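Local coordinates for protein D-ribulose-5-phosphate 3-epimerase, putative (Plasmodium falciparum, PDB 1TQX) that probably interconverts D-ribulose 5-phosphate and D-xylulose 5-phosphate as a metal-dependent epimerase with a TIM-barrel fold, at residues L83-E94 with L115-T125. Sequence-based numbering, arbitrary orientation.
Sequences LKTSNQLTFHFE and LWCGISIKPKT
Strands 88-92 and 116-121 are parallel neighbours in the TIM barrel, joined by helix 100-111 in a beta-alpha-beta crossover, and pair from Q88 beside W116 to H92 beside S120. Six backbone hydrogen bonds zip the edges together, from W116 N to N87 O at one end to F93 N donating to S120 O (2.9 Å) at the other.

On the face carrying Q88, T90, H92 and S120, which looks into the barrel, S120 CB lies over one face of the H92 imidazole, a CH-pi contact 3.7 Å from the ring centroid. S120 OG, anti to the backbone N (chi1 -176°), bonds L143 O. T90 CG2 packs on the backbone of G118, with T90 OG1 3.5 Å from G118 CA. Q88 OE1 lies at the edge of the W116 indole, in its plane, and is bonded to T141 OG1, while NE2 bonds D68 OD1.

On the other face F91 and C117 pack against helix 100-111, and I119 lies beside F91. F91 CE2 touches C117 SG (3.7 Å), and I119 CD1 reaches both F91 CE1 and F93 CD1 (3.9 Å each).

Farther along, E94 bends at chi2 (85°) and lays its carboxylate against K122 and T125. OE2 takes two donors: T125 OG1 on the anti lone pair (2.6 Å) and K122 N on the syn side (2.8 Å, nearly straight at 174°), tilted somewhat out of the carboxylate plane. OE1 accepts from H92 ND1 (3.0 Å), close to the imidazole plane.

H92 is thus held by E94 at ND1, by S120 CB against one face and by H70, a zinc ligand, at NE2. Together these contacts should hold the ring's rotation, consistent with H92 acting as a second-shell residue that helps position H70.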
ATOM      1  N   LEU A  83      -2.540   9.245  13.425  1.00 18.49           N
ATOM      2  CA  LEU A  83      -1.349   8.721  12.758  1.00 19.16           C
ATOM      3  C   LEU A  83      -0.454   9.818  12.187  1.00 19.44           C
ATOM      4  O   LEU A  83       0.119   9.671  11.098  1.00 18.07           O
ATOM      5  CB  LEU A  83      -1.783   7.757  11.643  1.00 18.59           C
ATOM      6  CG  LEU A  83      -2.532   6.492  12.100  1.00 19.42           C
ATOM      7  CD1 LEU A  83      -3.281   5.872  10.924  1.00 18.91           C
ATOM      8  CD2 LEU A  83      -1.531   5.497  12.706  1.00 16.69           C
ATOM      9  N   LYS A  84      -0.325  10.912  12.927  1.00 19.06           N
ATOM     10  CA  LYS A  84       0.490  12.040  12.482  1.00 21.10           C
ATOM     11  C   LYS A  84       1.965  11.704  12.272  1.00 20.94           C
ATOM     12  O   LYS A  84       2.640  12.373  11.491  1.00 21.55           O
ATOM     13  CB  LYS A  84       0.402  13.201  13.483  1.00 22.57           C
ATOM     14  CG  LYS A  84      -0.985  13.821  13.659  1.00 25.36           C
ATOM     15  CD  LYS A  84      -0.883  15.056  14.567  1.00 25.83           C
ATOM     16  CE  LYS A  84      -2.236  15.629  14.932  1.00 29.69           C
ATOM     17  NZ  LYS A  84      -2.969  14.795  15.933  1.00 25.88           N
ATOM     18  N   THR A  85       2.475  10.689  12.968  1.00 20.90           N
ATOM     19  CA  THR A  85       3.882  10.342  12.816  1.00 22.77           C
ATOM     20  C   THR A  85       4.171   9.388  11.655  1.00 22.04           C
ATOM     21  O   THR A  85       5.331   9.072  11.404  1.00 21.04           O
ATOM     22  CB  THR A  85       4.480   9.735  14.118  1.00 23.36           C
ATOM     23  OG1 THR A  85       3.802   8.512  14.439  1.00 23.90           O
ATOM     24  CG2 THR A  85       4.346  10.724  15.283  1.00 23.60           C
ATOM     25  N   SER A  86       3.131   8.932  10.956  1.00 20.97           N
ATOM     26  CA  SER A  86       3.330   8.042   9.810  1.00 20.43           C
ATOM     27  C   SER A  86       3.733   8.866   8.584  1.00 21.79           C
ATOM     28  O   SER A  86       3.912  10.081   8.692  1.00 22.08           O
ATOM     29  CB  SER A  86       2.057   7.234   9.531  1.00 20.39           C
ATOM     30  OG  SER A  86       1.891   6.220  10.515  1.00 18.33           O
ATOM     31  N   ASN A  87       3.879   8.223   7.426  1.00 20.80           N
ATOM     32  CA  ASN A  87       4.298   8.935   6.216  1.00 21.66           C
ATOM     33  C   ASN A  87       3.240   9.035   5.118  1.00 22.38           C
ATOM     34  O   ASN A  87       3.127  10.064   4.449  1.00 21.75           O
ATOM     35  CB  ASN A  87       5.575   8.298   5.665  1.00 22.37           C
ATOM     36  CG  ASN A  87       6.776   8.596   6.525  1.00 25.47           C
ATOM     37  OD1 ASN A  87       7.262   9.732   6.558  1.00 28.41           O
ATOM     38  ND2 ASN A  87       7.254   7.592   7.244  1.00 18.03           N
ATOM     39  N   GLN A  88       2.485   7.962   4.911  1.00 21.20           N
ATOM     40  CA  GLN A  88       1.410   7.986   3.933  1.00 19.49           C
ATOM     41  C   GLN A  88       0.203   7.270   4.488  1.00 20.00           C
ATOM     42  O   GLN A  88       0.333   6.226   5.129  1.00 18.28           O
ATOM     43  CB  GLN A  88       1.805   7.315   2.612  1.00 20.61           C
ATOM     44  CG  GLN A  88       0.616   7.170   1.657  1.00 19.55           C
ATOM     45  CD  GLN A  88       1.018   6.742   0.255  1.00 21.97           C
ATOM     46  OE1 GLN A  88       1.068   7.557  -0.661  1.00 21.91           O
ATOM     47  NE2 GLN A  88       1.313   5.458   0.086  1.00 19.74           N
ATOM     48  N   LEU A  89      -0.969   7.847   4.252  1.00 18.71           N
ATOM     49  CA  LEU A  89      -2.220   7.248   4.681  1.00 19.51           C
ATOM     50  C   LEU A  89      -3.004   6.964   3.410  1.00 20.04           C
ATOM     51  O   LEU A  89      -3.253   7.866   2.605  1.00 20.79           O
ATOM     52  CB  LEU A  89      -3.019   8.203   5.580  1.00 18.35           C
ATOM     53  CG  LEU A  89      -2.378   8.651   6.898  1.00 19.80           C
ATOM     54  CD1 LEU A  89      -3.421   9.448   7.707  1.00 17.94           C
ATOM     55  CD2 LEU A  89      -1.890   7.446   7.704  1.00 18.85           C
ATOM     56  N   THR A  90      -3.369   5.702   3.220  1.00 21.08           N
ATOM     57  CA  THR A  90      -4.120   5.288   2.040  1.00 20.04           C
ATOM     58  C   THR A  90      -5.509   4.826   2.459  1.00 19.93           C
ATOM     59  O   THR A  90      -5.644   3.887   3.246  1.00 18.79           O
ATOM     60  CB  THR A  90      -3.395   4.127   1.309  1.00 20.56           C
ATOM     61  OG1 THR A  90      -2.124   4.587   0.836  1.00 19.50           O
ATOM     62  CG2 THR A  90      -4.222   3.620   0.125  1.00 19.04           C
ATOM     63  N   PHE A  91      -6.543   5.492   1.952  1.00 19.81           N
ATOM     64  CA  PHE A  91      -7.906   5.103   2.296  1.00 20.27           C
ATOM     65  C   PHE A  91      -8.589   4.502   1.076  1.00 20.56           C
ATOM     66  O   PHE A  91      -8.095   4.639  -0.047  1.00 19.46           O
ATOM     67  CB  PHE A  91      -8.701   6.312   2.829  1.00 20.69           C
ATOM     68  CG  PHE A  91      -8.915   7.406   1.820  1.00 20.66           C
ATOM     69  CD1 PHE A  91     -10.018   7.384   0.969  1.00 22.61           C
ATOM     70  CD2 PHE A  91      -8.027   8.476   1.738  1.00 20.50           C
ATOM     71  CE1 PHE A  91     -10.236   8.416   0.049  1.00 21.66           C
ATOM     72  CE2 PHE A  91      -8.239   9.512   0.819  1.00 21.46           C
ATOM     73  CZ  PHE A  91      -9.345   9.478  -0.024  1.00 21.57           C
ATOM     74  N   HIS A  92      -9.711   3.821   1.295  1.00 19.81           N
ATOM     75  CA  HIS A  92     -10.435   3.197   0.196  1.00 19.27           C
ATOM     76  C   HIS A  92     -11.503   4.070  -0.437  1.00 20.85           C
ATOM     77  O   HIS A  92     -12.295   4.707   0.250  1.00 21.15           O
ATOM     78  CB  HIS A  92     -11.052   1.872   0.655  1.00 19.87           C
ATOM     79  CG  HIS A  92     -10.141   0.697   0.473  1.00 20.30           C
ATOM     80  ND1 HIS A  92     -10.080  -0.018  -0.705  1.00 19.86           N
ATOM     81  CD2 HIS A  92      -9.182   0.181   1.277  1.00 19.80           C
ATOM     82  CE1 HIS A  92      -9.118  -0.919  -0.622  1.00 20.69           C
ATOM     83  NE2 HIS A  92      -8.555  -0.817   0.571  1.00 20.78           N
ATOM     84  N   PHE A  93     -11.501   4.087  -1.767  1.00 20.89           N
ATOM     85  CA  PHE A  93     -12.470   4.837  -2.557  1.00 21.37           C
ATOM     86  C   PHE A  93     -13.855   4.364  -2.117  1.00 22.55           C
ATOM     87  O   PHE A  93     -14.782   5.163  -1.972  1.00 23.14           O
ATOM     88  CB  PHE A  93     -12.223   4.533  -4.047  1.00 21.36           C
ATOM     89  CG  PHE A  93     -13.128   5.268  -5.011  1.00 22.51           C
ATOM     90  CD1 PHE A  93     -13.194   6.658  -5.026  1.00 22.89           C
ATOM     91  CD2 PHE A  93     -13.853   4.557  -5.968  1.00 22.99           C
ATOM     92  CE1 PHE A  93     -13.964   7.329  -5.985  1.00 23.92           C
ATOM     93  CE2 PHE A  93     -14.623   5.221  -6.928  1.00 23.67           C
ATOM     94  CZ  PHE A  93     -14.674   6.607  -6.934  1.00 24.54           C
ATOM     95  N   GLU A  94     -13.977   3.058  -1.879  1.00 21.74           N
ATOM     96  CA  GLU A  94     -15.248   2.467  -1.471  1.00 23.08           C
ATOM     97  C   GLU A  94     -15.690   2.851  -0.063  1.00 22.98           C
ATOM     98  O   GLU A  94     -16.883   2.854   0.235  1.00 25.13           O
ATOM     99  CB  GLU A  94     -15.192   0.935  -1.576  1.00 22.72           C
ATOM    100  CG  GLU A  94     -14.806   0.410  -2.959  1.00 23.21           C
ATOM    101  CD  GLU A  94     -13.304   0.339  -3.155  1.00 23.64           C
ATOM    102  OE1 GLU A  94     -12.570   0.753  -2.237  1.00 23.21           O
ATOM    103  OE2 GLU A  94     -12.855  -0.134  -4.220  1.00 22.86           O
ATOM    104  N   LEU A 115       1.302  14.795   5.011  1.00 26.19           N
ATOM    105  CA  LEU A 115       1.401  13.358   4.795  1.00 24.85           C
ATOM    106  C   LEU A 115       1.114  13.060   3.334  1.00 23.76           C
ATOM    107  O   LEU A 115       0.416  13.817   2.675  1.00 23.54           O
ATOM    108  CB  LEU A 115       0.360  12.627   5.651  1.00 24.21           C
ATOM    109  CG  LEU A 115       0.467  12.715   7.175  1.00 23.88           C
ATOM    110  CD1 LEU A 115      -0.852  12.279   7.815  1.00 23.72           C
ATOM    111  CD2 LEU A 115       1.607  11.845   7.638  1.00 22.86           C
ATOM    112  N   TRP A 116       1.662  11.961   2.830  1.00 24.23           N
ATOM    113  CA  TRP A 116       1.374  11.553   1.460  1.00 24.03           C
ATOM    114  C   TRP A 116      -0.033  10.967   1.532  1.00 23.70           C
ATOM    115  O   TRP A 116      -0.432  10.442   2.575  1.00 21.33           O
ATOM    116  CB  TRP A 116       2.347  10.464   1.009  1.00 25.34           C
ATOM    117  CG  TRP A 116       3.590  10.977   0.352  1.00 30.35           C
ATOM    118  CD1 TRP A 116       4.209  12.170   0.577  1.00 33.02           C
ATOM    119  CD2 TRP A 116       4.383  10.289  -0.625  1.00 31.96           C
ATOM    120  NE1 TRP A 116       5.341  12.273  -0.200  1.00 35.92           N
ATOM    121  CE2 TRP A 116       5.471  11.131  -0.947  1.00 35.13           C
ATOM    122  CE3 TRP A 116       4.280   9.042  -1.260  1.00 32.89           C
ATOM    123  CZ2 TRP A 116       6.454  10.764  -1.877  1.00 35.05           C
ATOM    124  CZ3 TRP A 116       5.258   8.676  -2.186  1.00 33.47           C
ATOM    125  CH2 TRP A 116       6.331   9.537  -2.485  1.00 35.03           C
ATOM    126  N   CYS A 117      -0.791  11.064   0.444  1.00 22.51           N
ATOM    127  CA  CYS A 117      -2.139  10.510   0.428  1.00 22.27           C
ATOM    128  C   CYS A 117      -2.291   9.456  -0.659  1.00 21.52           C
ATOM    129  O   CYS A 117      -1.952   9.680  -1.824  1.00 20.79           O
ATOM    130  CB  CYS A 117      -3.192  11.604   0.210  1.00 22.50           C
ATOM    131  SG  CYS A 117      -4.894  10.952   0.035  1.00 24.93           S
ATOM    132  N   GLY A 118      -2.786   8.294  -0.258  1.00 20.38           N
ATOM    133  CA  GLY A 118      -3.005   7.232  -1.211  1.00 20.84           C
ATOM    134  C   GLY A 118      -4.483   6.894  -1.241  1.00 20.96           C
ATOM    135  O   GLY A 118      -5.206   7.158  -0.278  1.00 20.40           O
ATOM    136  N   ILE A 119      -4.944   6.343  -2.354  1.00 21.31           N
ATOM    137  CA  ILE A 119      -6.337   5.935  -2.454  1.00 21.57           C
ATOM    138  C   ILE A 119      -6.317   4.543  -3.073  1.00 20.86           C
ATOM    139  O   ILE A 119      -5.571   4.285  -4.021  1.00 20.51           O
ATOM    140  CB  ILE A 119      -7.183   6.916  -3.316  1.00 21.99           C
ATOM    141  CG1 ILE A 119      -8.670   6.585  -3.151  1.00 23.02           C
ATOM    142  CG2 ILE A 119      -6.786   6.827  -4.791  1.00 21.41           C
ATOM    143  CD1 ILE A 119      -9.611   7.623  -3.755  1.00 21.62           C
ATOM    144  N   SER A 120      -7.116   3.640  -2.517  1.00 20.58           N
ATOM    145  CA  SER A 120      -7.153   2.276  -3.010  1.00 20.79           C
ATOM    146  C   SER A 120      -8.507   1.867  -3.583  1.00 21.80           C
ATOM    147  O   SER A 120      -9.551   2.395  -3.188  1.00 21.77           O
ATOM    148  CB  SER A 120      -6.763   1.312  -1.881  1.00 19.97           C
ATOM    149  OG  SER A 120      -6.707  -0.031  -2.338  1.00 22.30           O
ATOM    150  N   ILE A 121      -8.464   0.934  -4.532  1.00 21.44           N
ATOM    151  CA  ILE A 121      -9.661   0.391  -5.163  1.00 22.85           C
ATOM    152  C   ILE A 121      -9.592  -1.135  -5.132  1.00 23.45           C
ATOM    153  O   ILE A 121      -8.540  -1.725  -5.387  1.00 21.53           O
ATOM    154  CB  ILE A 121      -9.815   0.841  -6.645  1.00 23.06           C
ATOM    155  CG1 ILE A 121      -8.489   0.669  -7.390  1.00 24.86           C
ATOM    156  CG2 ILE A 121     -10.337   2.269  -6.710  1.00 21.96           C
ATOM    157  CD1 ILE A 121      -8.570   0.994  -8.874  1.00 26.94           C
ATOM    158  N   LYS A 122     -10.719  -1.765  -4.815  1.00 23.45           N
ATOM    159  CA  LYS A 122     -10.799  -3.216  -4.757  1.00 24.56           C
ATOM    160  C   LYS A 122     -10.936  -3.795  -6.172  1.00 24.67           C
ATOM    161  O   LYS A 122     -11.243  -3.074  -7.122  1.00 24.39           O
ATOM    162  CB  LYS A 122     -11.974  -3.631  -3.864  1.00 23.39           C
ATOM    163  CG  LYS A 122     -11.821  -3.133  -2.426  1.00 27.73           C
ATOM    164  CD  LYS A 122     -12.774  -3.808  -1.444  1.00 28.90           C
ATOM    165  CE  LYS A 122     -14.216  -3.379  -1.645  1.00 30.68           C
ATOM    166  NZ  LYS A 122     -15.140  -4.052  -0.675  1.00 30.58           N
ATOM    167  N   PRO A 123     -10.705  -5.107  -6.328  1.00 25.58           N
ATOM    168  CA  PRO A 123     -10.795  -5.772  -7.632  1.00 25.37           C
ATOM    169  C   PRO A 123     -11.989  -5.418  -8.518  1.00 25.66           C
ATOM    170  O   PRO A 123     -11.821  -5.154  -9.706  1.00 26.03           O
ATOM    171  CB  PRO A 123     -10.769  -7.250  -7.258  1.00 24.95           C
ATOM    172  CG  PRO A 123      -9.857  -7.258  -6.058  1.00 25.22           C
ATOM    173  CD  PRO A 123     -10.370  -6.078  -5.267  1.00 24.60           C
ATOM    174  N   LYS A 124     -13.187  -5.408  -7.946  1.00 26.57           N
ATOM    175  CA  LYS A 124     -14.388  -5.111  -8.721  1.00 29.61           C
ATOM    176  C   LYS A 124     -14.666  -3.635  -9.003  1.00 29.72           C
ATOM    177  O   LYS A 124     -15.632  -3.318  -9.694  1.00 30.91           O
ATOM    178  CB  LYS A 124     -15.614  -5.728  -8.039  1.00 32.54           C
ATOM    179  CG  LYS A 124     -15.510  -7.232  -7.828  1.00 37.01           C
ATOM    180  CD  LYS A 124     -16.738  -7.768  -7.109  1.00 42.18           C
ATOM    181  CE  LYS A 124     -16.591  -9.244  -6.786  1.00 43.67           C
ATOM    182  NZ  LYS A 124     -17.765  -9.754  -6.030  1.00 45.87           N
ATOM    183  N   THR A 125     -13.832  -2.735  -8.488  1.00 28.74           N
ATOM    184  CA  THR A 125     -14.042  -1.301  -8.711  1.00 27.52           C
ATOM    185  C   THR A 125     -13.329  -0.789  -9.966  1.00 28.47           C
ATOM    186  O   THR A 125     -12.137  -1.022 -10.156  1.00 29.50           O
ATOM    187  CB  THR A 125     -13.572  -0.483  -7.491  1.00 26.76           C
ATOM    188  OG1 THR A 125     -14.225  -0.974  -6.316  1.00 21.23           O
ATOM    189  CG2 THR A 125     -13.923   0.990  -7.665  1.00 24.96           C
TER